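PDB 2J5Z: ficolin-3 from Homo sapiens, which acts as a collagen-tailed lectin of innate immunity, probably recognising sugars on microbial surfaces through a fibrinogen-like domain that here holds galactose. Local coordinates for residues 94-108 with 207-221. Numbering follows the deposited sequence.
With GAL (beta-D-galactopyranose), chain E.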
loop_
_atom_site.group_PDB
_atom_site.type_symbol
_atom_site.label_atom_id
_atom_site.label_comp_id
_atom_site.label_asym_id
_atom_site.label_seq_id
_atom_site.Cartn_x
_atom_site.Cartn_y
_atom_site.Cartn_z
ATOM N N THR A 94 -2.610 19.139 16.843
ATOM C CA THR A 94 -3.607 20.210 16.808
ATOM C C THR A 94 -3.448 21.259 17.905
ATOM O O THR A 94 -4.255 22.186 17.996
ATOM C CB THR A 94 -5.049 19.662 16.779
ATOM O OG1 THR A 94 -5.328 18.957 17.993
ATOM C CG2 THR A 94 -5.246 18.726 15.575
ATOM N N LEU A 95 -2.387 21.123 18.702
ATOM C CA LEU A 95 -2.026 22.104 19.733
ATOM C C LEU A 95 -1.875 23.486 19.117
ATOM O O LEU A 95 -2.458 24.459 19.603
ATOM C CB LEU A 95 -0.711 21.699 20.428
ATOM C CG LEU A 95 -0.774 21.081 21.838
ATOM C CD1 LEU A 95 0.272 19.983 22.073
ATOM C CD2 LEU A 95 -0.646 22.171 22.879
ATOM N N GLN A 96 -1.092 23.552 18.043
ATOM C CA GLN A 96 -0.819 24.801 17.338
ATOM C C GLN A 96 -1.370 24.748 15.919
ATOM O O GLN A 96 -1.548 23.663 15.349
ATOM C CB GLN A 96 0.672 25.074 17.313
ATOM N N GLY A 97 -1.652 25.925 15.363
ATOM C CA GLY A 97 -2.164 26.039 13.997
ATOM C C GLY A 97 -3.669 25.849 13.916
ATOM O O GLY A 97 -4.297 25.323 14.839
ATOM N N ASN A 98 -4.267 26.336 12.841
ATOM C CA ASN A 98 -5.668 26.050 12.629
ATOM C C ASN A 98 -5.788 24.908 11.639
ATOM O O ASN A 98 -5.242 24.961 10.535
ATOM C CB ASN A 98 -6.447 27.297 12.194
ATOM C CG ASN A 98 -6.757 28.229 13.361
ATOM O OD1 ASN A 98 -5.861 28.637 14.095
ATOM N ND2 ASN A 98 -8.029 28.572 13.528
ATOM N N TRP A 99 -6.453 23.846 12.071
ATOM C CA TRP A 99 -6.710 22.692 11.225
ATOM C C TRP A 99 -8.201 22.550 10.976
ATOM O O TRP A 99 -8.965 22.329 11.911
ATOM C CB TRP A 99 -6.225 21.407 11.893
ATOM C CG TRP A 99 -4.775 21.373 12.283
ATOM C CD1 TRP A 99 -4.192 22.017 13.340
ATOM C CD2 TRP A 99 -3.740 20.596 11.666
ATOM N NE1 TRP A 99 -2.850 21.709 13.398
ATOM C CE2 TRP A 99 -2.552 20.832 12.386
ATOM C CE3 TRP A 99 -3.704 19.721 10.574
ATOM C CZ2 TRP A 99 -1.338 20.236 12.041
ATOM C CZ3 TRP A 99 -2.489 19.126 10.235
ATOM C CH2 TRP A 99 -1.327 19.389 10.969
ATOM N N GLU A 100 -8.608 22.668 9.721
ATOM C CA GLU A 100 -10.003 22.478 9.355
ATOM C C GLU A 100 -10.275 20.983 9.247
ATOM O O GLU A 100 -9.386 20.214 8.872
ATOM C CB GLU A 100 -10.296 23.164 8.018
ATOM C CG GLU A 100 -9.360 22.724 6.919
ATOM C CD GLU A 100 -9.552 23.446 5.591
ATOM O OE1 GLU A 100 -10.684 23.904 5.303
ATOM O OE2 GLU A 100 -8.556 23.523 4.831
ATOM N N LEU A 101 -11.488 20.576 9.605
ATOM C CA LEU A 101 -11.895 19.180 9.512
ATOM C C LEU A 101 -12.801 18.950 8.308
ATOM O O LEU A 101 -13.821 19.629 8.156
ATOM C CB LEU A 101 -12.643 18.749 10.780
ATOM C CG LEU A 101 -13.223 17.321 10.755
ATOM C CD1 LEU A 101 -12.112 16.235 10.767
ATOM C CD2 LEU A 101 -14.178 17.093 11.918
ATOM N N ARG A 102 -12.424 17.985 7.472
ATOM C CA ARG A 102 -13.316 17.463 6.446
ATOM C C ARG A 102 -13.650 16.004 6.741
ATOM O O ARG A 102 -12.751 15.194 7.015
ATOM C CB ARG A 102 -12.653 17.589 5.073
ATOM C CG ARG A 102 -13.397 16.891 3.957
ATOM C CD ARG A 102 -12.734 17.211 2.628
ATOM N NE ARG A 102 -13.237 16.367 1.550
ATOM C CZ ARG A 102 -14.070 16.783 0.601
ATOM N NH1 ARG A 102 -14.484 18.042 0.578
ATOM N NH2 ARG A 102 -14.471 15.934 -0.342
ATOM N N VAL A 103 -14.942 15.689 6.708
ATOM C CA VAL A 103 -15.427 14.318 6.853
ATOM C C VAL A 103 -15.989 13.858 5.497
ATOM O O VAL A 103 -16.797 14.568 4.892
ATOM C CB VAL A 103 -16.517 14.231 7.939
ATOM C CG1 VAL A 103 -17.175 12.863 7.950
ATOM C CG2 VAL A 103 -15.922 14.558 9.331
ATOM N N GLU A 104 -15.537 12.698 5.021
ATOM C CA GLU A 104 -16.068 12.108 3.784
ATOM C C GLU A 104 -16.818 10.805 4.040
ATOM O O GLU A 104 -16.347 9.934 4.765
ATOM C CB GLU A 104 -14.938 11.817 2.805
ATOM C CG GLU A 104 -14.170 13.023 2.340
ATOM C CD GLU A 104 -13.176 12.649 1.259
ATOM O OE1 GLU A 104 -12.980 11.428 1.056
ATOM O OE2 GLU A 104 -12.607 13.557 0.622
ATOM N N LEU A 105 -17.978 10.663 3.408
ATOM C CA LEU A 105 -18.833 9.516 3.632
ATOM C C LEU A 105 -19.231 8.919 2.289
ATOM O O LEU A 105 -19.473 9.648 1.342
ATOM C CB LEU A 105 -20.088 9.939 4.404
ATOM C CG LEU A 105 -19.867 10.687 5.726
ATOM C CD1 LEU A 105 -21.179 11.286 6.228
ATOM C CD2 LEU A 105 -19.265 9.767 6.779
ATOM N N GLU A 106 -19.287 7.595 2.207
ATOM C CA GLU A 106 -19.739 6.957 0.974
ATOM C C GLU A 106 -20.697 5.827 1.296
ATOM O O GLU A 106 -20.372 4.945 2.078
ATOM C CB GLU A 106 -18.556 6.439 0.160
ATOM C CG GLU A 106 -18.963 5.899 -1.204
ATOM C CD GLU A 106 -17.789 5.383 -2.002
ATOM O OE1 GLU A 106 -16.792 6.123 -2.154
ATOM O OE2 GLU A 106 -17.866 4.234 -2.484
ATOM N N ASP A 107 -21.892 5.869 0.711
ATOM C CA ASP A 107 -22.873 4.823 0.949
ATOM C C ASP A 107 -22.648 3.658 -0.013
ATOM O O ASP A 107 -21.711 3.678 -0.816
ATOM C CB ASP A 107 -24.320 5.359 0.876
ATOM C CG ASP A 107 -24.710 5.860 -0.518
ATOM O OD1 ASP A 107 -24.066 5.477 -1.520
ATOM O OD2 ASP A 107 -25.687 6.648 -0.610
ATOM N N PHE A 108 -23.513 2.656 0.076
ATOM C CA PHE A 108 -23.365 1.424 -0.699
ATOM C C PHE A 108 -23.704 1.596 -2.175
ATOM O O PHE A 108 -23.527 0.674 -2.971
ATOM C CB PHE A 108 -24.194 0.308 -0.066
ATOM C CG PHE A 108 -23.809 0.011 1.357
ATOM C CD1 PHE A 108 -22.665 -0.716 1.640
ATOM C CD2 PHE A 108 -24.583 0.468 2.411
ATOM C CE1 PHE A 108 -22.303 -0.990 2.941
ATOM C CE2 PHE A 108 -24.228 0.200 3.716
ATOM C CZ PHE A 108 -23.082 -0.531 3.985
ATOM N N ARG A 207 -27.759 9.766 6.492
ATOM C CA ARG A 207 -28.650 8.611 6.331
ATOM C C ARG A 207 -29.347 8.214 7.627
ATOM O O ARG A 207 -30.295 7.426 7.620
ATOM C CB ARG A 207 -27.889 7.414 5.739
ATOM C CG ARG A 207 -27.115 7.763 4.480
ATOM C CD ARG A 207 -26.736 6.545 3.631
ATOM N NE ARG A 207 -26.574 5.307 4.394
ATOM C CZ ARG A 207 -27.348 4.234 4.242
ATOM N NH1 ARG A 207 -28.339 4.254 3.358
ATOM N NH2 ARG A 207 -27.136 3.141 4.965
ATOM N N GLY A 208 -28.880 8.756 8.745
ATOM C CA GLY A 208 -29.524 8.515 10.028
ATOM C C GLY A 208 -28.945 7.349 10.793
ATOM O O GLY A 208 -28.197 6.540 10.237
ATOM N N VAL A 209 -29.294 7.267 12.075
ATOM C CA VAL A 209 -28.871 6.166 12.930
ATOM C C VAL A 209 -29.368 4.845 12.352
ATOM O O VAL A 209 -30.457 4.785 11.777
ATOM C CB VAL A 209 -29.407 6.342 14.369
ATOM C CG1 VAL A 209 -28.947 5.214 15.260
ATOM C CG2 VAL A 209 -28.955 7.676 14.939
ATOM N N GLY A 210 -28.559 3.797 12.483
ATOM C CA GLY A 210 -28.960 2.464 12.036
ATOM C C GLY A 210 -28.852 2.260 10.536
ATOM O O GLY A 210 -29.196 1.195 10.022
ATOM N N HIS A 211 -28.382 3.280 9.829
ATOM C CA HIS A 211 -28.227 3.204 8.379
ATOM C C HIS A 211 -26.837 3.688 7.932
ATOM O O HIS A 211 -26.639 4.866 7.600
ATOM C CB HIS A 211 -29.354 3.963 7.682
ATOM C CG HIS A 211 -30.716 3.614 8.202
ATOM N ND1 HIS A 211 -31.280 2.365 8.036
ATOM C CD2 HIS A 211 -31.623 4.345 8.894
ATOM C CE1 HIS A 211 -32.477 2.344 8.597
ATOM N NE2 HIS A 211 -32.708 3.532 9.128
ATOM N N PRO A 212 -25.873 2.755 7.902
ATOM C CA PRO A 212 -24.437 3.040 7.852
ATOM C C PRO A 212 -23.819 3.301 6.478
ATOM O O PRO A 212 -24.473 3.163 5.437
ATOM C CB PRO A 212 -23.835 1.769 8.441
ATOM C CG PRO A 212 -24.747 0.695 7.915
ATOM C CD PRO A 212 -26.138 1.303 7.926
ATOM N N TYR A 213 -22.537 3.663 6.500
ATOM C CA TYR A 213 -21.773 3.971 5.305
ATOM C C TYR A 213 -20.743 2.877 5.015
ATOM O O TYR A 213 -20.291 2.184 5.924
ATOM C CB TYR A 213 -21.059 5.315 5.487
ATOM C CG TYR A 213 -22.035 6.463 5.617
ATOM C CD1 TYR A 213 -22.458 7.156 4.495
ATOM C CD2 TYR A 213 -22.563 6.819 6.859
ATOM C CE1 TYR A 213 -23.366 8.212 4.605
ATOM C CE2 TYR A 213 -23.475 7.862 6.978
ATOM C CZ TYR A 213 -23.870 8.548 5.850
ATOM O OH TYR A 213 -24.774 9.580 5.961
ATOM N N ARG A 214 -20.392 2.752 3.739
ATOM C CA ARG A 214 -19.426 1.771 3.244
ATOM C C ARG A 214 -17.982 2.235 3.451
ATOM O O ARG A 214 -17.100 1.438 3.786
ATOM C CB ARG A 214 -19.690 1.514 1.752
ATOM C CG ARG A 214 -18.625 0.703 1.026
ATOM C CD ARG A 214 -19.037 0.418 -0.417
ATOM N NE ARG A 214 -20.038 -0.646 -0.506
ATOM C CZ ARG A 214 -20.758 -0.910 -1.595
ATOM N NH1 ARG A 214 -20.592 -0.184 -2.694
ATOM N NH2 ARG A 214 -21.645 -1.898 -1.585
ATOM N N ARG A 215 -17.754 3.529 3.245
ATOM C CA ARG A 215 -16.421 4.125 3.364
ATOM C C ARG A 215 -16.503 5.475 4.060
ATOM O O ARG A 215 -17.378 6.283 3.755
ATOM C CB ARG A 215 -15.791 4.324 1.988
ATOM C CG ARG A 215 -15.668 3.047 1.147
ATOM C CD ARG A 215 -15.161 3.364 -0.255
ATOM N NE ARG A 215 -13.854 4.010 -0.214
ATOM C CZ ARG A 215 -12.697 3.373 -0.371
ATOM N NH1 ARG A 215 -12.674 2.063 -0.588
ATOM N NH2 ARG A 215 -11.559 4.050 -0.316
ATOM N N VAL A 216 -15.578 5.726 4.979
ATOM C CA VAL A 216 -15.535 7.010 5.672
ATOM C C VAL A 216 -14.085 7.468 5.745
ATOM O O VAL A 216 -13.192 6.638 5.862
ATOM C CB VAL A 216 -16.062 6.856 7.124
ATOM C CG1 VAL A 216 -15.914 8.163 7.892
ATOM C CG2 VAL A 216 -17.521 6.376 7.124
ATOM N N ARG A 217 -13.841 8.773 5.684
ATOM C CA ARG A 217 -12.513 9.303 6.033
ATOM C C ARG A 217 -12.699 10.550 6.865
ATOM O O ARG A 217 -13.664 11.276 6.657
ATOM C CB ARG A 217 -11.680 9.661 4.803
ATOM C CG ARG A 217 -11.398 8.507 3.839
ATOM C CD ARG A 217 -10.270 8.873 2.888
ATOM N NE ARG A 217 -10.561 10.016 2.026
ATOM C CZ ARG A 217 -9.651 10.571 1.233
ATOM N NH1 ARG A 217 -8.420 10.080 1.214
ATOM N NH2 ARG A 217 -9.956 11.598 0.457
ATOM N N MET A 218 -11.783 10.793 7.805
ATOM C CA MET A 218 -11.742 12.077 8.521
ATOM C C MET A 218 -10.370 12.692 8.313
ATOM O O MET A 218 -9.347 12.015 8.472
ATOM C CB MET A 218 -12.010 11.886 10.019
ATOM C CG MET A 218 -13.274 11.071 10.344
ATOM S SD MET A 218 -13.521 10.794 12.125
ATOM C CE MET A 218 -14.052 12.415 12.681
ATOM N N MET A 219 -10.326 13.978 7.976
ATOM C CA MET A 219 -9.066 14.553 7.534
ATOM C C MET A 219 -8.928 16.017 7.946
ATOM O O MET A 219 -9.929 16.713 8.108
ATOM C CB MET A 219 -8.929 14.394 6.012
ATOM C CG MET A 219 -10.161 14.819 5.225
ATOM S SD MET A 219 -10.452 13.879 3.675
ATOM C CE MET A 219 -9.046 14.401 2.751
ATOM N N LEU A 220 -7.685 16.460 8.116
ATOM C CA LEU A 220 -7.365 17.812 8.575
ATOM C C LEU A 220 -6.459 18.569 7.625
ATOM O O LEU A 220 -5.533 17.999 7.021
ATOM C CB LEU A 220 -6.616 17.735 9.917
ATOM C CG LEU A 220 -7.292 17.007 11.062
ATOM C CD1 LEU A 220 -6.339 16.944 12.251
ATOM C CD2 LEU A 220 -8.608 17.686 11.435
ATOM N N ARG A 221 -6.676 19.876 7.525
ATOM C CA ARG A 221 -5.767 20.707 6.751
ATOM C C ARG A 221 -5.631 22.102 7.357
ATOM O O ARG A 221 -6.626 22.770 7.661
ATOM C CB ARG A 221 -6.229 20.795 5.294
ATOM C CG ARG A 221 -5.347 21.680 4.425
ATOM C CD ARG A 221 -5.741 21.609 2.951
ATOM N NE ARG A 221 -7.009 22.284 2.656
ATOM C CZ ARG A 221 -7.541 22.359 1.438
ATOM N NH1 ARG A 221 -6.915 21.803 0.407
ATOM N NH2 ARG A 221 -8.697 22.989 1.243
ATOM O OXT ARG A 221 -4.521 22.597 7.539
HETATM C C1 GAL E . -28.820 8.583 20.557
HETATM C C2 GAL E . -28.302 8.416 19.137
HETATM C C3 GAL E . -28.499 6.986 18.651
HETATM C C4 GAL E . -28.188 5.930 19.713
HETATM C C5 GAL E . -28.622 6.337 21.112
HETATM C C6 GAL E . -28.096 5.352 22.148
HETATM O O1 GAL E . -28.602 9.921 21.020
HETATM O O2 GAL E . -28.993 9.314 18.257
HETATM O O3 GAL E . -27.654 6.774 17.518
HETATM O O4 GAL E . -26.784 5.658 19.727
HETATM O O5 GAL E . -28.123 7.646 21.369
HETATM O O6 GAL E . -29.140 5.029 23.075
HETATM O O HOH W 1 -6.902 25.367 7.775
HETATM O O HOH W 2 -4.137 25.162 7.959
HETATM O O HOH W 3 -11.164 23.637 2.556
#
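Trp-99 lays CE3 3.6 Å from CB of Leu-220 where two antiparallel strands, 101-106 and the C-terminal 215-220, begin to pair in the central sheet of the fibrinogen-like domain. Strand 112-122 flanks the first, strand 52-58 the second. Next along, Glu-100 runs beside Arg-221, whose NE gives OE2 of Glu-100 a nearly straight salt-bridge hydrogen bond (2.9 Å, 177°) in the guanidinium plane; NH1 of Arg-221 turns instead to the carbonyls of Glu-48 and Gly-50. Leu-101 and Val-103 share one face of the sheet with Leu-220 and Met-218. On the other, Arg-102 stretches alongside Met-219, both its NE and NH2 gripping OE2 of Glu-104 while NH1 pairs with Glu-48. With CG anti to its carbonyl carbon (chi1 -62°) and the chain extended beyond, Glu-104 brings OE1 to NE (3.0 Å) and NH2 of Arg-217, which meet it from above one carboxylate face; Asp-44 shares that NH2. Flanking arginines probably favour the charged carboxylate. Leu-105 sets CB over one face of the Tyr-213 ring (CH-pi, 4.0 Å to the centroid) and CD2 against Val-216. At Glu-106 a classic beta bulge brings the amides of Arg-214 and Arg-215 to its O. Beyond, Phe-108 CE2 lies 3.4 Å from Pro-212 O.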